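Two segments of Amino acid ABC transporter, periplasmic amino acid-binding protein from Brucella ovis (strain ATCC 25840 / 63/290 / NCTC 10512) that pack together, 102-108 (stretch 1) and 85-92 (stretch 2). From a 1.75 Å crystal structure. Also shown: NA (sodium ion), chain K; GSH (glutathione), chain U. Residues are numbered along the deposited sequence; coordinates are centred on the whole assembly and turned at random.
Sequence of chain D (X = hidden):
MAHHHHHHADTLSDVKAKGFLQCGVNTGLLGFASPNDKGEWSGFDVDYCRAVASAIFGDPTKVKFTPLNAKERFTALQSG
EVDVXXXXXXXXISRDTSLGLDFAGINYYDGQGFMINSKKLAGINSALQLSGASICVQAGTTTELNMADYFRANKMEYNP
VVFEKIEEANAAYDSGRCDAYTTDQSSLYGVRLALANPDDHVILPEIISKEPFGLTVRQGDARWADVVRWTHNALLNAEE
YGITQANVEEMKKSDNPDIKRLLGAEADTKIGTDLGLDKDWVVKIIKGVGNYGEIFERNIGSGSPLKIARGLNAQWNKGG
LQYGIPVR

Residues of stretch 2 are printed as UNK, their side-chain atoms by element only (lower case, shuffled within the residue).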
ATOM      1  N   ASP D 102      13.221   5.249   0.622  1.00 13.76           N
ATOM      2  CA  ASP D 102      11.770   5.114   0.750  1.00 13.36           C
ATOM      3  C   ASP D 102      11.256   4.213  -0.376  1.00 16.23           C
ATOM      4  O   ASP D 102      11.971   3.904  -1.337  1.00 16.16           O
ATOM      5  CB  ASP D 102      11.064   6.477   0.662  1.00 16.15           C
ATOM      6  CG  ASP D 102      11.034   7.232   1.982  1.00 20.52           C
ATOM      7  OD1 ASP D 102      11.032   6.608   3.061  1.00 20.65           O
ATOM      8  OD2 ASP D 102      11.006   8.476   1.928  1.00 25.08           O
ATOM      9  N   PHE D 103       9.996   3.829  -0.275  1.00 14.42           N
ATOM     10  CA  PHE D 103       9.376   2.966  -1.277  1.00 14.92           C
ATOM     11  C   PHE D 103       8.114   3.641  -1.771  1.00 14.65           C
ATOM     12  O   PHE D 103       7.295   4.086  -0.967  1.00 20.65           O
ATOM     13  CB  PHE D 103       9.080   1.585  -0.688  1.00 17.10           C
ATOM     14  CG  PHE D 103      10.316   0.839  -0.284  1.00 12.86           C
ATOM     15  CD1 PHE D 103      10.900   1.045   0.966  1.00 12.59           C
ATOM     16  CD2 PHE D 103      10.915  -0.050  -1.162  1.00 13.59           C
ATOM     17  CE1 PHE D 103      12.063   0.368   1.319  1.00 15.60           C
ATOM     18  CE2 PHE D 103      12.069  -0.726  -0.804  1.00 15.55           C
ATOM     19  CZ  PHE D 103      12.642  -0.516   0.418  1.00 13.49           C
ATOM     20  N   ALA D 104       7.967   3.727  -3.086  1.00 13.71           N
ATOM     21  CA  ALA D 104       6.885   4.505  -3.671  1.00 15.81           C
ATOM     22  C   ALA D 104       5.656   3.640  -3.956  1.00 17.55           C
ATOM     23  O   ALA D 104       4.594   4.154  -4.302  1.00 19.46           O
ATOM     24  CB  ALA D 104       7.361   5.185  -4.931  1.00 14.57           C
ATOM     25  N   GLY D 105       5.785   2.330  -3.779  1.00 11.16           N
ATOM     26  CA  GLY D 105       4.702   1.428  -4.145  1.00 11.68           C
ATOM     27  C   GLY D 105       5.226   0.005  -4.255  1.00 13.78           C
ATOM     28  O   GLY D 105       6.432  -0.212  -4.206  1.00 13.50           O
ATOM     29  N   ILE D 106       4.307  -0.946  -4.385  1.00 11.64           N
ATOM     30  CA  ILE D 106       4.626  -2.359  -4.481  1.00 10.90           C
ATOM     31  C   ILE D 106       4.120  -2.829  -5.840  1.00 11.38           C
ATOM     32  O   ILE D 106       2.921  -2.890  -6.057  1.00 11.75           O
ATOM     33  CB  ILE D 106       3.988  -3.165  -3.333  1.00 12.32           C
ATOM     34  CG1 ILE D 106       4.648  -2.826  -1.987  1.00 10.07           C
ATOM     35  CG2 ILE D 106       4.075  -4.670  -3.608  1.00 13.34           C
ATOM     36  CD1 ILE D 106       3.752  -3.163  -0.790  1.00 11.99           C
ATOM     37  N   ASN D 107       5.024  -3.132  -6.764  1.00 12.84           N
ATOM     38  CA  ASN D 107       4.543  -3.496  -8.089  1.00 13.12           C
ATOM     39  C   ASN D 107       4.349  -5.006  -8.238  1.00 13.98           C
ATOM     40  O   ASN D 107       3.779  -5.456  -9.217  1.00 13.47           O
ATOM     41  CB  ASN D 107       5.469  -2.924  -9.187  1.00 12.97           C
ATOM     42  CG  ASN D 107       6.860  -3.540  -9.219  1.00 16.42           C
ATOM     43  OD1 ASN D 107       7.368  -4.094  -8.241  1.00 14.05           O
ATOM     44  ND2 ASN D 107       7.510  -3.395 -10.367  1.00 13.66           N
ATOM     45  N   TYR D 108       4.778  -5.785  -7.250  1.00 12.33           N
ATOM     46  CA  TYR D 108       4.551  -7.220  -7.324  1.00 14.11           C
ATOM     47  C   TYR D 108       4.664  -7.812  -5.925  1.00 13.42           C
ATOM     48  O   TYR D 108       5.725  -7.726  -5.317  1.00 13.12           O
ATOM     49  CB  TYR D 108       5.563  -7.886  -8.278  1.00 13.58           C
ATOM     50  CG  TYR D 108       5.237  -9.334  -8.556  1.00 14.41           C
ATOM     51  CD1 TYR D 108       5.642 -10.336  -7.683  1.00 13.38           C
ATOM     52  CD2 TYR D 108       4.490  -9.692  -9.668  1.00 19.03           C
ATOM     53  CE1 TYR D 108       5.321 -11.653  -7.914  1.00 15.14           C
ATOM     54  CE2 TYR D 108       4.163 -11.005  -9.909  1.00 16.27           C
ATOM     55  CZ  TYR D 108       4.579 -11.979  -9.025  1.00 19.15           C
ATOM     56  OH  TYR D 108       4.244 -13.288  -9.253  1.00 17.71           O
ATOM     57  N   UNK D  85      15.327   2.447  -8.231  1.00 15.80           N
ATOM     58  CA  UNK D  85      15.677   1.035  -8.225  1.00 17.10           C
ATOM     59  C   UNK D  85      14.412   0.214  -8.363  1.00 14.76           C
ATOM     60  O   UNK D  85      13.554   0.248  -7.489  1.00 14.05           O
ATOM     61  c   UNK D  85      16.415   0.660  -6.937  1.00 16.17           C
ATOM     62  c   UNK D  85      17.906  -1.224  -7.748  1.00 15.95           C
ATOM     63  c   UNK D  85      17.231  -1.073  -5.311  1.00 15.50           C
ATOM     64  c   UNK D  85      16.782  -0.812  -6.766  1.00 16.94           C
ATOM     65  N   UNK D  86      14.282  -0.491  -9.477  1.00 19.35           N
ATOM     66  CA  UNK D  86      13.112  -1.318  -9.725  1.00 17.63           C
ATOM     67  C   UNK D  86      13.665  -2.675 -10.094  1.00 17.34           C
ATOM     68  O   UNK D  86      14.035  -2.905 -11.230  1.00 16.52           O
ATOM     69  c   UNK D  86      12.217  -0.731 -10.809  1.00 14.84           C
ATOM     70  c   UNK D  86      10.982   1.428 -11.449  1.00 18.19           C
ATOM     71  c   UNK D  86      10.924  -1.565 -10.929  1.00 14.66           C
ATOM     72  c   UNK D  86      11.850   0.703 -10.433  1.00 18.13           C
ATOM     73  N   UNK D  87      13.767  -3.557  -9.108  1.00 16.72           N
ATOM     74  CA  UNK D  87      14.601  -4.737  -9.268  1.00 15.81           C
ATOM     75  C   UNK D  87      14.259  -5.794  -8.228  1.00 14.51           C
ATOM     76  O   UNK D  87      15.101  -6.135  -7.401  1.00 16.24           O
ATOM     77  n   UNK D  87      19.800  -8.496  -7.591  1.00 18.79           N
ATOM     78  c   UNK D  87      16.087  -4.328  -9.174  1.00 16.47           C
ATOM     79  n   UNK D  87      17.783  -7.583  -6.959  1.00 17.05           N
ATOM     80  c   UNK D  87      17.119  -5.454  -9.363  1.00 17.37           C
ATOM     81  c   UNK D  87      18.300  -5.245  -8.438  1.00 17.63           C
ATOM     82  c   UNK D  87      18.929  -7.490  -7.625  1.00 18.51           C
ATOM     83  n   UNK D  87      19.190  -6.407  -8.357  1.00 18.56           N
ATOM     84  N   UNK D  88      13.031  -6.315  -8.295  1.00 13.13           N
ATOM     85  CA  UNK D  88      12.586  -7.435  -7.449  1.00 12.54           C
ATOM     86  C   UNK D  88      13.144  -7.325  -6.030  1.00 15.69           C
ATOM     87  O   UNK D  88      13.629  -8.297  -5.464  1.00 14.70           O
ATOM     88  c   UNK D  88      12.951  -8.824  -8.091  1.00 12.97           C
ATOM     89  c   UNK D  88      14.439  -8.966  -8.514  1.00 14.54           C
ATOM     90  o   UNK D  88      14.932  -8.260  -9.407  1.00 16.30           O
ATOM     91  n   UNK D  88      15.133  -9.940  -7.910  1.00 15.66           N
ATOM     92  N   UNK D  89      13.035  -6.121  -5.471  1.00 11.95           N
ATOM     93  CA  UNK D  89      13.647  -5.767  -4.197  1.00 13.33           C
ATOM     94  C   UNK D  89      12.588  -5.614  -3.107  1.00 13.36           C
ATOM     95  O   UNK D  89      11.697  -4.764  -3.185  1.00 11.21           O
ATOM     96  c   UNK D  89      14.804  -3.916  -2.966  1.00 12.26           C
ATOM     97  o   UNK D  89      15.653  -4.700  -5.103  1.00 14.55           O
ATOM     98  c   UNK D  89      14.459  -4.469  -4.328  1.00 15.62           C
ATOM     99  N   UNK D  90      12.689  -6.451  -2.083  1.00 10.60           N
ATOM    100  CA  UNK D  90      11.648  -6.515  -1.063  1.00 12.35           C
ATOM    101  C   UNK D  90      11.645  -5.289  -0.138  1.00 11.22           C
ATOM    102  O   UNK D  90      12.678  -4.877   0.378  1.00 12.68           O
ATOM    103  c   UNK D  90      11.805  -7.802  -0.233  1.00 12.31           C
ATOM    104  o   UNK D  90      11.675  -8.935  -1.100  1.00 11.80           O
ATOM    105  c   UNK D  90      10.747  -7.867   0.872  1.00 14.14           C
ATOM    106  N   UNK D  91      10.471  -4.689   0.025  1.00 10.71           N
ATOM    107  CA  UNK D  91      10.240  -3.658   1.043  1.00 10.01           C
ATOM    108  C   UNK D  91      10.224  -4.299   2.430  1.00 11.49           C
ATOM    109  O   UNK D  91       9.361  -5.132   2.716  1.00 12.51           O
ATOM    110  c   UNK D  91       5.806   1.331   1.182  1.00 14.54           C
ATOM    111  c   UNK D  91       7.568  -0.803   1.266  1.00  9.09           C
ATOM    112  c   UNK D  91       6.621  -0.733   0.237  1.00 11.73           C
ATOM    113  n   UNK D  91       8.605  -0.072   3.125  1.00 11.58           N
ATOM    114  c   UNK D  91       8.904  -2.968   0.777  1.00  8.82           C
ATOM    115  c   UNK D  91       8.589  -1.729   1.584  1.00  9.80           C
ATOM    116  c   UNK D  91       7.589   0.213   2.243  1.00 10.34           C
ATOM    117  c   UNK D  91       9.198  -1.265   2.730  1.00 10.54           C
ATOM    118  c   UNK D  91       5.749   0.326   0.211  1.00 14.86           C
ATOM    119  c   UNK D  91       6.710   1.285   2.209  1.00 12.52           C
ATOM    120  N   UNK D  92      11.175  -3.919   3.280  1.00 10.94           N
ATOM    121  CA  UNK D  92      11.218  -4.384   4.670  1.00 10.07           C
ATOM    122  C   UNK D  92      11.445  -3.194   5.569  1.00 11.74           C
ATOM    123  O   UNK D  92      11.919  -2.150   5.109  1.00 12.45           O
ATOM    124  o   UNK D  92      13.617  -4.663   4.885  1.00 13.43           O
ATOM    125  c   UNK D  92      12.376  -6.480   3.847  1.00  9.12           C
ATOM    126  c   UNK D  92      12.365  -5.379   4.926  1.00  9.93           C
TER
HETATM  127 NA    NA K 405      12.062   5.307   4.724  1.00 13.31          NA
HETATM  128  N1  GSH U 401      13.508 -10.026  -3.139  1.00 12.03           N
HETATM  129  CA1 GSH U 401      14.717 -10.510  -2.470  1.00 10.27           C
HETATM  130  C1  GSH U 401      15.435  -9.316  -1.847  1.00 12.10           C
HETATM  131  O11 GSH U 401      16.427  -9.522  -1.094  1.00 15.66           O
HETATM  132  O12 GSH U 401      15.055  -8.135  -2.083  1.00 11.89           O
HETATM  133  CB1 GSH U 401      15.685 -11.194  -3.449  1.00  9.38           C
HETATM  134  CG1 GSH U 401      16.090 -10.182  -4.539  1.00 10.87           C
HETATM  135  CD1 GSH U 401      17.236 -10.771  -5.354  1.00 16.59           C
HETATM  136  OE1 GSH U 401      18.277 -10.203  -5.477  1.00 17.25           O
HETATM  137  N2  GSH U 401      17.023 -12.048  -5.993  1.00 15.97           N
HETATM  138  CA2 GSH U 401      18.125 -12.617  -6.747  1.00 18.95           C
HETATM  139  C2  GSH U 401      18.524 -11.740  -7.943  1.00 16.60           C
HETATM  140  O2  GSH U 401      17.821 -10.906  -8.416  1.00 16.80           O
HETATM  141  CB2 GSH U 401      17.819 -14.070  -7.128  1.00 18.47           C
HETATM  142  SG2 GSH U 401      16.516 -14.193  -8.384  1.00 23.59           S
HETATM  143  N3  GSH U 401      19.859 -11.936  -8.466  1.00 16.84           N
HETATM  144  CA3 GSH U 401      20.314 -11.149  -9.581  1.00 20.58           C
HETATM  145  C3  GSH U 401      21.659 -10.523  -9.214  1.00 19.23           C
HETATM  146  O31 GSH U 401      22.347  -9.995 -10.126  1.00 23.49           O
HETATM  147  O32 GSH U 401      22.069 -10.521  -8.012  1.00 19.53           O
HETATM  148  O   HOH W   1      10.056  -4.825  -8.461  1.00 12.65           O

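Position 85 carries four side-chain carbons, forked at the second, and none of them touches stretch 1. A fork one carbon beyond CB identifies Leu85.

Position 86 also has four carbons, but the fork lies at the first, and one arm is two carbons long; the single-carbon arm lies against the Asn107 amide. This is Ile86; its CG2 lies 3.9 Å from Asn107 ND2, a van der Waals contact.

At position 87 three carbons lead to a nitrogen and then to a carbon bearing two more nitrogens, a guanidinium. Arg87 points its CA-to-CB bond away from stretch 1. Its NH1 and NH2 each donate to glutathione OE1 at 3.1 Å, with the acceptor near the guanidinium plane.

Position 88 has two carbons, the second carrying one oxygen and one nitrogen: an amide, hence Asn88. Its ND2 donates to glutathione O2 (2.9 Å, 164°), and its backbone O accepts from glutathione N1 at 2.9 Å. A water links the stretches here, donating to Asn107 OD1 at 2.8 Å and accepting a weak bond from Asn88 N at 3.3 Å.

Position 89 shows one carbon bearing an oxygen and a carbon, the pattern of threonine, and this side chain makes no contact with stretch 1. Thr89 OG1 donates to Arg87 O at 2.8 Å, a bond spanning two residues of the same segment.

Position 90 repeats that branching and is Thr90. Its CA-to-CB bond points away from stretch 1, while its N donates to glutathione O12 (2.9 Å, 173°) and its OG1 accepts from glutathione N1 at 3.0 Å.

Position 91 has one carbon followed by fused five- and six-membered rings holding eight carbons and one nitrogen, an indole lying over Phe103. Only tryptophan fits. In Trp91, the five-membered ring stacks face-to-face on the Phe103 ring, with centroids 3.9 Å apart and planes at 18°.

Position 92 again has one carbon with an oxygen and a carbon, and makes no contact with stretch 1. Thr92 precedes a helix, and its side chain caps a backbone N just past the stretch.

The contact works chiefly through Phe103 and Trp91, whose CA-to-CB bonds both point toward the opposing stretch. The stack is offset: Phe103 CB lies 3.3 Å from the centroid of the Trp91 six-membered ring, and Trp91 CB lies 4.1 Å from the centroid of the Phe103 ring, each over the face. Ile106 CG1 meets the indole edge at Trp91 CE3, 3.6 Å away. No direct hydrogen bond crosses the interface, so apolar and aromatic packing dominates, supplemented by the water bridge.

Stretch 2 (85-92) LIRNTTWT
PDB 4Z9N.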